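Local coordinates for DyP (Bjerkandera adusta, PDB 3VXI), which probably acts as a heme-dependent, dye-decolorizing peroxidase of the DyP type, with heme b as its cofactor, at residues Phe291-Thr296 / His308-Asn313; Val322-Ala327 / Ile363-Arg368. One frame throughout, in Å; residues are numbered along the deposited sequence.

Contact 1: residues Phe291-Thr296 / His308-Asn313. With HEM (protoporphyrin IX containing Fe), chain B; ASC (ascorbic acid), chain C.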
ATOM      1  N   PHE A 291       1.520  18.677  -8.302  1.00  8.87           N
ATOM      2  CA  PHE A 291       2.031  18.445  -9.649  1.00  8.59           C
ATOM      3  C   PHE A 291       1.120  17.441 -10.341  1.00  8.43           C
ATOM      4  O   PHE A 291       0.402  16.691  -9.677  1.00  7.98           O
ATOM      5  CB  PHE A 291       3.478  17.917  -9.603  1.00  8.02           C
ATOM      6  CG  PHE A 291       3.609  16.582  -8.941  1.00  7.31           C
ATOM      7  CD1 PHE A 291       3.605  15.411  -9.707  1.00  7.69           C
ATOM      8  CD2 PHE A 291       3.690  16.481  -7.558  1.00  7.83           C
ATOM      9  CE1 PHE A 291       3.701  14.164  -9.095  1.00  6.32           C
ATOM     10  CE2 PHE A 291       3.778  15.231  -6.935  1.00  6.91           C
ATOM     11  CZ  PHE A 291       3.792  14.069  -7.715  1.00  6.52           C
ATOM     12  N   ASP A 292       1.149  17.415 -11.670  1.00  8.54           N
ATOM     13  CA  ASP A 292       0.312  16.455 -12.387  1.00  8.36           C
ATOM     14  C   ASP A 292       0.954  15.877 -13.635  1.00  8.24           C
ATOM     15  O   ASP A 292       0.286  15.200 -14.400  1.00  8.65           O
ATOM     16  CB  ASP A 292      -1.072  17.049 -12.708  1.00  8.55           C
ATOM     17  CG  ASP A 292      -1.000  18.266 -13.618  1.00 11.26           C
ATOM     18  OD1 ASP A 292       0.103  18.590 -14.083  1.00 10.39           O
ATOM     19  OD2 ASP A 292      -2.051  18.907 -13.857  1.00 13.89           O
ATOM     20  N   TYR A 293       2.259  16.113 -13.800  1.00  7.99           N
ATOM     21  CA  TYR A 293       3.014  15.712 -15.010  1.00  8.20           C
ATOM     22  C   TYR A 293       2.664  16.486 -16.272  1.00  8.21           C
ATOM     23  O   TYR A 293       3.223  16.190 -17.330  1.00  8.39           O
ATOM     24  CB  TYR A 293       2.963  14.191 -15.286  1.00  7.70           C
ATOM     25  CG  TYR A 293       3.256  13.357 -14.071  1.00  7.36           C
ATOM     26  CD1 TYR A 293       4.492  13.449 -13.426  1.00  7.93           C
ATOM     27  CD2 TYR A 293       2.286  12.496 -13.542  1.00  7.00           C
ATOM     28  CE1 TYR A 293       4.765  12.715 -12.298  1.00  6.38           C
ATOM     29  CE2 TYR A 293       2.550  11.743 -12.402  1.00  6.46           C
ATOM     30  CZ  TYR A 293       3.783  11.865 -11.787  1.00  6.27           C
ATOM     31  OH  TYR A 293       4.066  11.130 -10.671  1.00  7.02           O
ATOM     32  N   SER A 294       1.774  17.478 -16.178  1.00  8.84           N
ATOM     33  CA  SER A 294       1.412  18.281 -17.361  1.00  9.35           C
ATOM     34  C   SER A 294       2.602  19.019 -17.966  1.00  9.63           C
ATOM     35  O   SER A 294       2.553  19.413 -19.126  1.00 10.02           O
ATOM     36  CB  SER A 294       0.279  19.267 -17.057  1.00  9.95           C
ATOM     37  OG  SER A 294       0.650  20.217 -16.084  1.00 11.23           O
ATOM     38  N   ASP A 295       3.661  19.204 -17.179  1.00  8.97           N
ATOM     39  CA  ASP A 295       4.864  19.877 -17.660  1.00  8.96           C
ATOM     40  C   ASP A 295       5.884  18.914 -18.283  1.00  8.61           C
ATOM     41  O   ASP A 295       6.994  19.332 -18.639  1.00  8.19           O
ATOM     42  CB  ASP A 295       5.500  20.690 -16.529  1.00  9.55           C
ATOM     43  CG  ASP A 295       6.027  19.819 -15.394  1.00  9.95           C
ATOM     44  OD1 ASP A 295       5.934  18.576 -15.472  1.00 10.19           O
ATOM     45  OD2 ASP A 295       6.558  20.381 -14.418  1.00 11.27           O
ATOM     46  N   THR A 296       5.509  17.637 -18.403  1.00  8.09           N
ATOM     47  CA  THR A 296       6.440  16.586 -18.836  1.00  8.04           C
ATOM     48  C   THR A 296       5.721  15.387 -19.472  1.00  8.01           C
ATOM     49  O   THR A 296       6.149  14.231 -19.341  1.00  8.23           O
ATOM     50  CB  THR A 296       7.365  16.150 -17.654  1.00  7.82           C
ATOM     51  OG1 THR A 296       8.466  15.366 -18.138  1.00  8.08           O
ATOM     52  CG2 THR A 296       6.608  15.385 -16.576  1.00  8.84           C
ATOM     53  N   HIS A 308       7.942   4.925 -10.213  1.00  6.35           N
ATOM     54  CA  HIS A 308       6.921   4.299  -9.358  1.00  6.43           C
ATOM     55  C   HIS A 308       5.635   5.107  -9.228  1.00  6.50           C
ATOM     56  O   HIS A 308       4.551   4.605  -9.538  1.00  6.16           O
ATOM     57  CB  HIS A 308       7.501   3.991  -7.977  1.00  6.24           C
ATOM     58  CG  HIS A 308       6.561   3.261  -7.064  1.00  5.69           C
ATOM     59  ND1 HIS A 308       6.183   1.955  -7.276  1.00  5.77           N
ATOM     60  CD2 HIS A 308       5.920   3.661  -5.937  1.00  6.09           C
ATOM     61  CE1 HIS A 308       5.356   1.578  -6.317  1.00  5.34           C
ATOM     62  NE2 HIS A 308       5.191   2.590  -5.480  1.00  6.23           N
ATOM     63  N   VAL A 309       5.748   6.335  -8.741  1.00  6.05           N
ATOM     64  CA  VAL A 309       4.539   7.112  -8.450  1.00  6.47           C
ATOM     65  C   VAL A 309       3.768   7.487  -9.709  1.00  6.17           C
ATOM     66  O   VAL A 309       2.539   7.608  -9.671  1.00  5.96           O
ATOM     67  CB  VAL A 309       4.783   8.355  -7.555  1.00  6.16           C
ATOM     68  CG1 VAL A 309       5.387   7.938  -6.211  1.00  6.78           C
ATOM     69  CG2 VAL A 309       5.651   9.397  -8.233  1.00  7.30           C
ATOM     70  N   ARG A 310       4.484   7.653 -10.825  1.00  6.37           N
ATOM     71  CA  ARG A 310       3.841   8.020 -12.081  1.00  6.62           C
ATOM     72  C   ARG A 310       3.098   6.819 -12.666  1.00  6.74           C
ATOM     73  O   ARG A 310       2.009   6.970 -13.216  1.00  7.30           O
ATOM     74  CB  ARG A 310       4.879   8.577 -13.052  1.00  7.24           C
ATOM     75  CG  ARG A 310       4.316   9.050 -14.381  1.00  6.81           C
ATOM     76  CD  ARG A 310       5.365   9.857 -15.128  1.00  7.20           C
ATOM     77  NE  ARG A 310       4.790  10.507 -16.295  1.00  6.75           N
ATOM     78  CZ  ARG A 310       5.431  11.387 -17.051  1.00  7.62           C
ATOM     79  NH1 ARG A 310       6.696  11.694 -16.790  1.00  8.82           N
ATOM     80  NH2 ARG A 310       4.812  11.929 -18.091  1.00  7.64           N
ATOM     81  N   LYS A 311       3.681   5.626 -12.521  1.00  6.55           N
ATOM     82  CA  LYS A 311       3.020   4.404 -12.964  1.00  6.81           C
ATOM     83  C   LYS A 311       1.781   4.088 -12.140  1.00  6.53           C
ATOM     84  O   LYS A 311       0.765   3.658 -12.699  1.00  7.16           O
ATOM     85  CB  LYS A 311       3.981   3.215 -12.885  1.00  6.07           C
ATOM     86  CG  LYS A 311       5.004   3.164 -14.001  1.00  7.32           C
ATOM     87  CD  LYS A 311       4.439   2.516 -15.251  1.00  8.18           C
ATOM     88  CE  LYS A 311       5.522   1.750 -15.976  1.00  7.14           C
ATOM     89  NZ  LYS A 311       4.932   0.910 -17.069  1.00  7.15           N
ATOM     90  N   THR A 312       1.852   4.265 -10.818  1.00  6.26           N
ATOM     91  CA  THR A 312       0.719   3.899  -9.960  1.00  6.65           C
ATOM     92  C   THR A 312      -0.357   4.978  -9.852  1.00  6.36           C
ATOM     93  O   THR A 312      -1.510   4.674  -9.519  1.00  6.73           O
ATOM     94  CB  THR A 312       1.173   3.471  -8.564  1.00  6.33           C
ATOM     95  OG1 THR A 312       1.840   4.574  -7.942  1.00  7.08           O
ATOM     96  CG2 THR A 312       2.128   2.263  -8.650  1.00  7.18           C
ATOM     97  N   ASN A 313       0.022   6.229 -10.105  1.00  6.46           N
ATOM     98  CA  ASN A 313      -0.942   7.329 -10.254  1.00  6.62           C
ATOM     99  C   ASN A 313      -0.503   8.250 -11.397  1.00  7.04           C
ATOM    100  O   ASN A 313       0.278   9.186 -11.202  1.00  7.19           O
ATOM    101  CB  ASN A 313      -1.095   8.141  -8.956  1.00  6.52           C
ATOM    102  CG  ASN A 313      -2.093   9.274  -9.101  1.00  7.39           C
ATOM    103  OD1 ASN A 313      -2.739   9.413 -10.143  1.00  8.45           O
ATOM    104  ND2 ASN A 313      -2.214  10.101  -8.070  1.00  8.53           N
TER
HETATM  105  CHA HEM B 501       3.648   5.865  -3.608  1.00  4.31           C
HETATM  106  CHB HEM B 501       7.133   2.954  -1.953  1.00  4.80           C
HETATM  107  CHC HEM B 501       4.622  -0.890  -3.479  1.00  5.33           C
HETATM  108  CHD HEM B 501       1.153   2.004  -5.181  1.00  5.46           C
HETATM  109  C1A HEM B 501       4.823   5.422  -3.064  1.00  3.38           C
HETATM  110  C2A HEM B 501       5.881   6.257  -2.543  1.00  4.42           C
HETATM  111  C3A HEM B 501       6.829   5.437  -2.069  1.00  4.40           C
HETATM  112  C4A HEM B 501       6.408   4.074  -2.294  1.00  4.06           C
HETATM  113  CMA HEM B 501       8.176   5.834  -1.441  1.00  5.26           C
HETATM  114  CAA HEM B 501       5.929   7.804  -2.560  1.00  6.56           C
HETATM  115  CBA HEM B 501       5.146   8.435  -1.412  1.00  8.38           C
HETATM  116  CGA HEM B 501       3.739   8.811  -1.812  1.00 13.64           C
HETATM  117  O1A HEM B 501       3.538   9.361  -2.921  1.00 17.30           O
HETATM  118  O2A HEM B 501       2.824   8.584  -1.014  1.00 18.88           O
HETATM  119  C1B HEM B 501       6.774   1.648  -2.219  1.00  4.52           C
HETATM  120  C2B HEM B 501       7.512   0.455  -1.856  1.00  4.62           C
HETATM  121  C3B HEM B 501       6.807  -0.606  -2.274  1.00  4.18           C
HETATM  122  C4B HEM B 501       5.605  -0.116  -2.902  1.00  3.67           C
HETATM  123  CMB HEM B 501       8.877   0.437  -1.133  1.00  6.32           C
HETATM  124  CAB HEM B 501       7.161  -2.100  -2.123  1.00  5.96           C
HETATM  125  CBB HEM B 501       7.970  -2.556  -1.149  1.00  5.98           C
HETATM  126  C1C HEM B 501       3.498  -0.433  -4.144  1.00  4.48           C
HETATM  127  C2C HEM B 501       2.540  -1.255  -4.859  1.00  5.08           C
HETATM  128  C3C HEM B 501       1.584  -0.442  -5.341  1.00  5.14           C
HETATM  129  C4C HEM B 501       1.909   0.896  -4.913  1.00  4.91           C
HETATM  130  CMC HEM B 501       2.655  -2.789  -4.994  1.00  5.99           C
HETATM  131  CAC HEM B 501       0.330  -0.773  -6.160  1.00  5.43           C
HETATM  132  CBC HEM B 501       0.352  -1.794  -7.031  1.00  5.62           C
HETATM  133  C1D HEM B 501       1.469   3.284  -4.837  1.00  4.64           C
HETATM  134  C2D HEM B 501       0.574   4.400  -5.025  1.00  5.20           C
HETATM  135  C3D HEM B 501       1.344   5.586  -4.540  1.00  5.26           C
HETATM  136  C4D HEM B 501       2.628   5.093  -4.101  1.00  4.12           C
HETATM  137  CMD HEM B 501      -0.857   4.429  -5.577  1.00  6.51           C
HETATM  138  CAD HEM B 501       0.832   7.024  -4.543  1.00  5.99           C
HETATM  139  CBD HEM B 501       1.052   7.560  -5.954  1.00  6.02           C
HETATM  140  CGD HEM B 501       0.471   8.938  -6.116  1.00  5.89           C
HETATM  141  O1D HEM B 501       1.207   9.793  -6.686  1.00  6.91           O
HETATM  142  O2D HEM B 501      -0.694   9.186  -5.716  1.00  6.13           O
HETATM  143  NA  HEM B 501       5.173   4.094  -2.902  1.00  4.83           N
HETATM  144  NB  HEM B 501       5.614   1.268  -2.862  1.00  5.21           N
HETATM  145  NC  HEM B 501       3.096   0.887  -4.215  1.00  5.46           N
HETATM  146  ND  HEM B 501       2.669   3.711  -4.262  1.00  4.44           N
HETATM  147 FE   HEM B 501       4.168   2.498  -3.587  1.00  5.11          FE
HETATM  148  C1  ASC C 502      -4.441  12.980  -9.514  1.00 15.14           C
HETATM  149  C2  ASC C 502      -4.885  12.608 -10.788  1.00 15.76           C
HETATM  150  C3  ASC C 502      -5.082  13.776 -11.495  1.00 17.03           C
HETATM  151  C4  ASC C 502      -4.779  14.953 -10.592  1.00 17.45           C
HETATM  152  C5  ASC C 502      -6.087  15.694 -10.269  1.00 18.62           C
HETATM  153  C6  ASC C 502      -5.846  16.726  -9.158  1.00 19.62           C
HETATM  154  O1  ASC C 502      -4.163  12.236  -8.588  1.00 10.25           O
HETATM  155  O2  ASC C 502      -5.109  11.338 -11.264  1.00 16.25           O
HETATM  156  O3  ASC C 502      -5.479  13.899 -12.781  1.00 17.05           O
HETATM  157  O4  ASC C 502      -4.340  14.341  -9.363  1.00 16.97           O
HETATM  158  O5  ASC C 502      -7.108  14.758  -9.858  1.00 18.09           O
HETATM  159  O6  ASC C 502      -7.012  17.530  -8.925  1.00 24.82           O
HETATM  160  O   HOH W   1       1.806  10.355  -9.389  1.00  4.20           O
HETATM  161  O   HOH W   2       3.191   2.377  -1.737  1.00  5.18           O

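Contact 2: residues Val322-Ala327 / Ile363-Arg368. With ASC (ascorbic acid), chain C; HEM (protoporphyrin IX containing Fe), chain B.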
ATOM      1  N   VAL A 322      -9.277  11.395 -13.311  1.00 10.26           N
ATOM      2  CA  VAL A 322     -10.000  10.135 -13.497  1.00 10.22           C
ATOM      3  C   VAL A 322     -10.206   9.557 -12.108  1.00  9.69           C
ATOM      4  O   VAL A 322      -9.244   9.374 -11.364  1.00  9.68           O
ATOM      5  CB  VAL A 322      -9.210   9.138 -14.400  1.00  9.92           C
ATOM      6  CG1 VAL A 322      -9.893   7.763 -14.435  1.00 10.37           C
ATOM      7  CG2 VAL A 322      -9.064   9.695 -15.810  1.00 10.70           C
ATOM      8  N   ASP A 323     -11.456   9.264 -11.754  1.00 10.09           N
ATOM      9  CA  ASP A 323     -11.778   8.803 -10.395  1.00  9.43           C
ATOM     10  C   ASP A 323     -11.345   7.370 -10.131  1.00  8.97           C
ATOM     11  O   ASP A 323     -10.986   7.010  -9.010  1.00  9.41           O
ATOM     12  CB  ASP A 323     -13.288   8.804 -10.170  1.00 10.12           C
ATOM     13  CG  ASP A 323     -13.902  10.187 -10.160  1.00 12.05           C
ATOM     14  OD1 ASP A 323     -13.199  11.199  -9.925  1.00 15.13           O
ATOM     15  OD2 ASP A 323     -15.136  10.231 -10.360  1.00 14.28           O
ATOM     16  N   THR A 324     -11.394   6.570 -11.187  1.00  8.46           N
ATOM     17  CA  THR A 324     -11.606   5.123 -11.100  1.00  7.80           C
ATOM     18  C   THR A 324     -10.489   4.306 -10.460  1.00  7.56           C
ATOM     19  O   THR A 324     -10.754   3.260  -9.840  1.00  7.48           O
ATOM     20  CB  THR A 324     -11.872   4.566 -12.523  1.00  8.14           C
ATOM     21  OG1 THR A 324     -12.833   5.403 -13.180  1.00  9.35           O
ATOM     22  CG2 THR A 324     -12.419   3.148 -12.473  1.00  9.05           C
ATOM     23  N   PHE A 325      -9.255   4.785 -10.595  1.00  7.45           N
ATOM     24  CA  PHE A 325      -8.099   3.959 -10.267  1.00  7.03           C
ATOM     25  C   PHE A 325      -7.324   4.418  -9.056  1.00  7.42           C
ATOM     26  O   PHE A 325      -6.197   3.964  -8.838  1.00  7.80           O
ATOM     27  CB  PHE A 325      -7.195   3.812 -11.490  1.00  7.63           C
ATOM     28  CG  PHE A 325      -7.947   3.504 -12.744  1.00  7.78           C
ATOM     29  CD1 PHE A 325      -8.548   2.256 -12.914  1.00  8.34           C
ATOM     30  CD2 PHE A 325      -8.080   4.466 -13.741  1.00  9.50           C
ATOM     31  CE1 PHE A 325      -9.271   1.965 -14.081  1.00 10.09           C
ATOM     32  CE2 PHE A 325      -8.803   4.181 -14.903  1.00 10.80           C
ATOM     33  CZ  PHE A 325      -9.394   2.930 -15.066  1.00 10.29           C
ATOM     34  N   HIS A 326      -7.933   5.295  -8.262  1.00  7.12           N
ATOM     35  CA  HIS A 326      -7.305   5.748  -7.018  1.00  7.13           C
ATOM     36  C   HIS A 326      -7.593   4.750  -5.914  1.00  6.72           C
ATOM     37  O   HIS A 326      -8.619   4.078  -5.921  1.00  7.41           O
ATOM     38  CB  HIS A 326      -7.814   7.137  -6.609  1.00  7.32           C
ATOM     39  CG  HIS A 326      -7.417   8.221  -7.564  1.00  7.54           C
ATOM     40  ND1 HIS A 326      -6.186   8.840  -7.521  1.00  7.88           N
ATOM     41  CD2 HIS A 326      -8.076   8.763  -8.615  1.00  8.14           C
ATOM     42  CE1 HIS A 326      -6.110   9.727  -8.498  1.00  9.01           C
ATOM     43  NE2 HIS A 326      -7.243   9.700  -9.178  1.00  8.93           N
ATOM     44  N   ALA A 327      -6.684   4.665  -4.953  1.00  6.23           N
ATOM     45  CA  ALA A 327      -6.849   3.758  -3.826  1.00  6.68           C
ATOM     46  C   ALA A 327      -6.133   4.342  -2.615  1.00  6.37           C
ATOM     47  O   ALA A 327      -5.215   5.150  -2.761  1.00  7.18           O
ATOM     48  CB  ALA A 327      -6.291   2.390  -4.167  1.00  6.79           C
ATOM     49  N   ILE A 363     -11.191  -4.256  -6.443  1.00  6.86           N
ATOM     50  CA  ILE A 363      -9.785  -4.689  -6.441  1.00  6.66           C
ATOM     51  C   ILE A 363      -9.145  -4.505  -7.821  1.00  7.05           C
ATOM     52  O   ILE A 363      -8.016  -4.001  -7.942  1.00  6.44           O
ATOM     53  CB  ILE A 363      -9.645  -6.154  -5.942  1.00  6.81           C
ATOM     54  CG1 ILE A 363     -10.092  -6.249  -4.478  1.00  7.71           C
ATOM     55  CG2 ILE A 363      -8.198  -6.649  -6.124  1.00  7.38           C
ATOM     56  CD1 ILE A 363     -10.099  -7.665  -3.896  1.00  7.53           C
ATOM     57  N   GLY A 364      -9.900  -4.865  -8.855  1.00  7.31           N
ATOM     58  CA  GLY A 364      -9.408  -4.807 -10.219  1.00  7.23           C
ATOM     59  C   GLY A 364      -9.136  -3.419 -10.758  1.00  7.49           C
ATOM     60  O   GLY A 364      -8.486  -3.284 -11.796  1.00  8.23           O
ATOM     61  N   ASN A 365      -9.639  -2.392 -10.066  1.00  6.77           N
ATOM     62  CA  ASN A 365      -9.438  -1.001 -10.488  1.00  7.65           C
ATOM     63  C   ASN A 365      -8.400  -0.268  -9.654  1.00  7.13           C
ATOM     64  O   ASN A 365      -7.906   0.794 -10.061  1.00  7.25           O
ATOM     65  CB  ASN A 365     -10.748  -0.217 -10.403  1.00  6.78           C
ATOM     66  CG  ASN A 365     -11.755  -0.602 -11.478  1.00  8.65           C
ATOM     67  OD1 ASN A 365     -11.455  -1.345 -12.418  1.00 10.90           O
ATOM     68  ND2 ASN A 365     -12.963  -0.083 -11.335  1.00  8.61           N
ATOM     69  N   GLY A 366      -8.064  -0.815  -8.491  1.00  6.96           N
ATOM     70  CA  GLY A 366      -7.115  -0.161  -7.589  1.00  6.83           C
ATOM     71  C   GLY A 366      -5.772  -0.841  -7.681  1.00  6.62           C
ATOM     72  O   GLY A 366      -5.089  -0.762  -8.713  1.00  6.26           O
ATOM     73  N   PHE A 367      -5.393  -1.526  -6.605  1.00  5.45           N
ATOM     74  CA  PHE A 367      -4.164  -2.311  -6.581  1.00  5.81           C
ATOM     75  C   PHE A 367      -3.882  -3.072  -7.886  1.00  6.39           C
ATOM     76  O   PHE A 367      -2.797  -2.985  -8.454  1.00  7.36           O
ATOM     77  CB  PHE A 367      -4.217  -3.311  -5.412  1.00  6.11           C
ATOM     78  CG  PHE A 367      -3.182  -4.397  -5.504  1.00  4.95           C
ATOM     79  CD1 PHE A 367      -1.838  -4.100  -5.298  1.00  7.57           C
ATOM     80  CD2 PHE A 367      -3.540  -5.708  -5.845  1.00  6.69           C
ATOM     81  CE1 PHE A 367      -0.869  -5.093  -5.415  1.00  7.74           C
ATOM     82  CE2 PHE A 367      -2.573  -6.705  -5.957  1.00  6.99           C
ATOM     83  CZ  PHE A 367      -1.236  -6.403  -5.746  1.00  8.05           C
ATOM     84  N   ARG A 368      -4.859  -3.836  -8.355  1.00  6.54           N
ATOM     85  CA  ARG A 368      -4.594  -4.767  -9.440  1.00  6.88           C
ATOM     86  C   ARG A 368      -4.387  -4.062 -10.779  1.00  7.31           C
ATOM     87  O   ARG A 368      -3.597  -4.525 -11.611  1.00  7.56           O
ATOM     88  CB  ARG A 368      -5.712  -5.787  -9.512  1.00  7.32           C
ATOM     89  CG  ARG A 368      -5.402  -6.994 -10.320  1.00  7.88           C
ATOM     90  CD  ARG A 368      -6.555  -7.963 -10.155  1.00  8.05           C
ATOM     91  NE  ARG A 368      -6.244  -9.221 -10.818  1.00  9.67           N
ATOM     92  CZ  ARG A 368      -6.484  -9.484 -12.098  1.00 10.64           C
ATOM     93  NH1 ARG A 368      -7.049  -8.580 -12.897  1.00 11.89           N
ATOM     94  NH2 ARG A 368      -6.136 -10.663 -12.594  1.00 11.29           N
TER
HETATM   95  C1  ASC C 502      -4.441  12.980  -9.514  1.00 15.14           C
HETATM   96  C2  ASC C 502      -4.885  12.608 -10.788  1.00 15.76           C
HETATM   97  C3  ASC C 502      -5.082  13.776 -11.495  1.00 17.03           C
HETATM   98  C4  ASC C 502      -4.779  14.953 -10.592  1.00 17.45           C
HETATM   99  C5  ASC C 502      -6.087  15.694 -10.269  1.00 18.62           C
HETATM  100  C6  ASC C 502      -5.846  16.726  -9.158  1.00 19.62           C
HETATM  101  O1  ASC C 502      -4.163  12.236  -8.588  1.00 10.25           O
HETATM  102  O2  ASC C 502      -5.109  11.338 -11.264  1.00 16.25           O
HETATM  103  O3  ASC C 502      -5.479  13.899 -12.781  1.00 17.05           O
HETATM  104  O4  ASC C 502      -4.340  14.341  -9.363  1.00 16.97           O
HETATM  105  O5  ASC C 502      -7.108  14.758  -9.858  1.00 18.09           O
HETATM  106  O6  ASC C 502      -7.012  17.530  -8.925  1.00 24.82           O
HETATM  107  CHA HEM B 501       3.648   5.865  -3.608  1.00  4.31           C
HETATM  108  CHB HEM B 501       7.133   2.954  -1.953  1.00  4.80           C
HETATM  109  CHC HEM B 501       4.622  -0.890  -3.479  1.00  5.33           C
HETATM  110  CHD HEM B 501       1.153   2.004  -5.181  1.00  5.46           C
HETATM  111  C1A HEM B 501       4.823   5.422  -3.064  1.00  3.38           C
HETATM  112  C2A HEM B 501       5.881   6.257  -2.543  1.00  4.42           C
HETATM  113  C3A HEM B 501       6.829   5.437  -2.069  1.00  4.40           C
HETATM  114  C4A HEM B 501       6.408   4.074  -2.294  1.00  4.06           C
HETATM  115  CMA HEM B 501       8.176   5.834  -1.441  1.00  5.26           C
HETATM  116  CAA HEM B 501       5.929   7.804  -2.560  1.00  6.56           C
HETATM  117  CBA HEM B 501       5.146   8.435  -1.412  1.00  8.38           C
HETATM  118  CGA HEM B 501       3.739   8.811  -1.812  1.00 13.64           C
HETATM  119  O1A HEM B 501       3.538   9.361  -2.921  1.00 17.30           O
HETATM  120  O2A HEM B 501       2.824   8.584  -1.014  1.00 18.88           O
HETATM  121  C1B HEM B 501       6.774   1.648  -2.219  1.00  4.52           C
HETATM  122  C2B HEM B 501       7.512   0.455  -1.856  1.00  4.62           C
HETATM  123  C3B HEM B 501       6.807  -0.606  -2.274  1.00  4.18           C
HETATM  124  C4B HEM B 501       5.605  -0.116  -2.902  1.00  3.67           C
HETATM  125  CMB HEM B 501       8.877   0.437  -1.133  1.00  6.32           C
HETATM  126  CAB HEM B 501       7.161  -2.100  -2.123  1.00  5.96           C
HETATM  127  CBB HEM B 501       7.970  -2.556  -1.149  1.00  5.98           C
HETATM  128  C1C HEM B 501       3.498  -0.433  -4.144  1.00  4.48           C
HETATM  129  C2C HEM B 501       2.540  -1.255  -4.859  1.00  5.08           C
HETATM  130  C3C HEM B 501       1.584  -0.442  -5.341  1.00  5.14           C
HETATM  131  C4C HEM B 501       1.909   0.896  -4.913  1.00  4.91           C
HETATM  132  CMC HEM B 501       2.655  -2.789  -4.994  1.00  5.99           C
HETATM  133  CAC HEM B 501       0.330  -0.773  -6.160  1.00  5.43           C
HETATM  134  CBC HEM B 501       0.352  -1.794  -7.031  1.00  5.62           C
HETATM  135  C1D HEM B 501       1.469   3.284  -4.837  1.00  4.64           C
HETATM  136  C2D HEM B 501       0.574   4.400  -5.025  1.00  5.20           C
HETATM  137  C3D HEM B 501       1.344   5.586  -4.540  1.00  5.26           C
HETATM  138  C4D HEM B 501       2.628   5.093  -4.101  1.00  4.12           C
HETATM  139  CMD HEM B 501      -0.857   4.429  -5.577  1.00  6.51           C
HETATM  140  CAD HEM B 501       0.832   7.024  -4.543  1.00  5.99           C
HETATM  141  CBD HEM B 501       1.052   7.560  -5.954  1.00  6.02           C
HETATM  142  CGD HEM B 501       0.471   8.938  -6.116  1.00  5.89           C
HETATM  143  O1D HEM B 501       1.207   9.793  -6.686  1.00  6.91           O
HETATM  144  O2D HEM B 501      -0.694   9.186  -5.716  1.00  6.13           O
HETATM  145  NA  HEM B 501       5.173   4.094  -2.902  1.00  4.83           N
HETATM  146  NB  HEM B 501       5.614   1.268  -2.862  1.00  5.21           N
HETATM  147  NC  HEM B 501       3.096   0.887  -4.215  1.00  5.46           N
HETATM  148  ND  HEM B 501       2.669   3.711  -4.262  1.00  4.44           N
HETATM  149 FE   HEM B 501       4.168   2.498  -3.587  1.00  5.11          FE
HETATM  150  O   HOH W   3     -13.108   2.013  -9.140  1.00  4.26           O
HETATM  151  O   HOH W   2       3.191   2.377  -1.737  1.00  5.18           O

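Contact 1: residues Phe291-Thr296 / His308-Asn313
R310 lies stretched along one face of the Y293 ring, joining a loop to helix 308-312, the proximal helix of this DyP-type peroxidase, whose H308 NE2 is an axial ligand of the heme iron. With CG anti to the backbone N (chi1 -178°) and the chain extended as far as NE, the two side chains slide past each other in opposite directions. R310 CB sits at the far end of the ring, 3.6 Å from Y293 OH. Next, CG makes a CH-pi contact 3.9 Å from the centroid of the Y293 ring; CD passes above CD1 and CE1, and NE comes to 3.9 Å from Y293 CG. The guanidinium, only 3° from parallel to the ring, is offset over its CB end, with its face above Y293 CG and CB. Its NH2 then donates a nearly straight bond (163°) of 2.9 Å to T296 O, while NE forms a salt bridge with D317. Arginine suits this place because its methylenes can cover a ring and its tip still bind two acceptors. With a leucine here, D317 would probably lose its charge mate and T296 O this donor, leaving the end of the Y293-T296 turn more mobile. On the opposite face, F291 CD1 packs on the Y293 ring, and Y293 OH reaches V309 CG2 at 3.4 Å. The same oxygen also hydrogen-bonds a water that is shared with N313 O and a heme propionate. At the helix end, N313 ND2 uses both hydrogens, donating at 2.9 Å to O1 of the ascorbic acid and at 2.9 Å to heme O2D.

Contact 2: residues Val322-Ala327 / Ile363-Arg368
N365 O points into the edge of the F325 ring, 3.3 Å from F325 CD1, and the same oxygen takes a CA-H...O contact from F325 CA at 3.2 Å. The oxygen lies near the ring plane, where the partly positive aromatic hydrogens are, and the ring is brought there by a chi1 of -45° that leaves CG anti to its own carbonyl carbon. Beside it, T324 CG2 meets N365 ND2 at 3.5 Å, the two side chains crossing at a slant. A water ties the same pair together, donating to T324 O at 2.8 Å and accepting from N365 ND2 at 3.0 Å; an asparagine amide suits this spot, since it can both flank a methyl and feed a water. Further in, the small A327 CB rests 4.3 Å from G366 CA. G366 has no side chain to press on that methyl, and its backbone (phi -103°, psi -111°) is one that other residues seldom adopt. In the next shell, T324 CB sits over the centre of the F325 ring, F369 stacks on that ring, and W374 meets it at a steep angle, while Q370 donates to F325 O. G366 is the N-cap of helix 367-375, and I363 O accepts from both G366 N and R368 N, from opposite faces of its plane, which fixes the turn into the helix. F367 CD1 then touches a heme vinyl, 3.6 Å from CBC. The arrangement joins the loop entering edge strand 328-334 to the strand-to-helix turn after its antiparallel neighbour 353-360, in the ferredoxin-like, heme-binding half of the DyP fold.

From the N terminus, the chain first builds the sheet containing strand 23-31, then begins the second one with strand 216-225, before reaching either contact. Contact 1 closes a short loop of eleven residues without helix or strand, fastening it to helix 308-312. Eight residues separate N313 from V322, where contact 2 opens; its longer excursion takes in strands 328-334 and 353-360 with helix 340-345 between them and returns at the start of helix 367-375. The two are therefore in series, neither nested nor crossed. They meet in space where N313 OD1 approaches H326 CE1 at 3.8 Å, and both reach the heme and the ascorbic acid, so the proximal helix and the second sheet share one site.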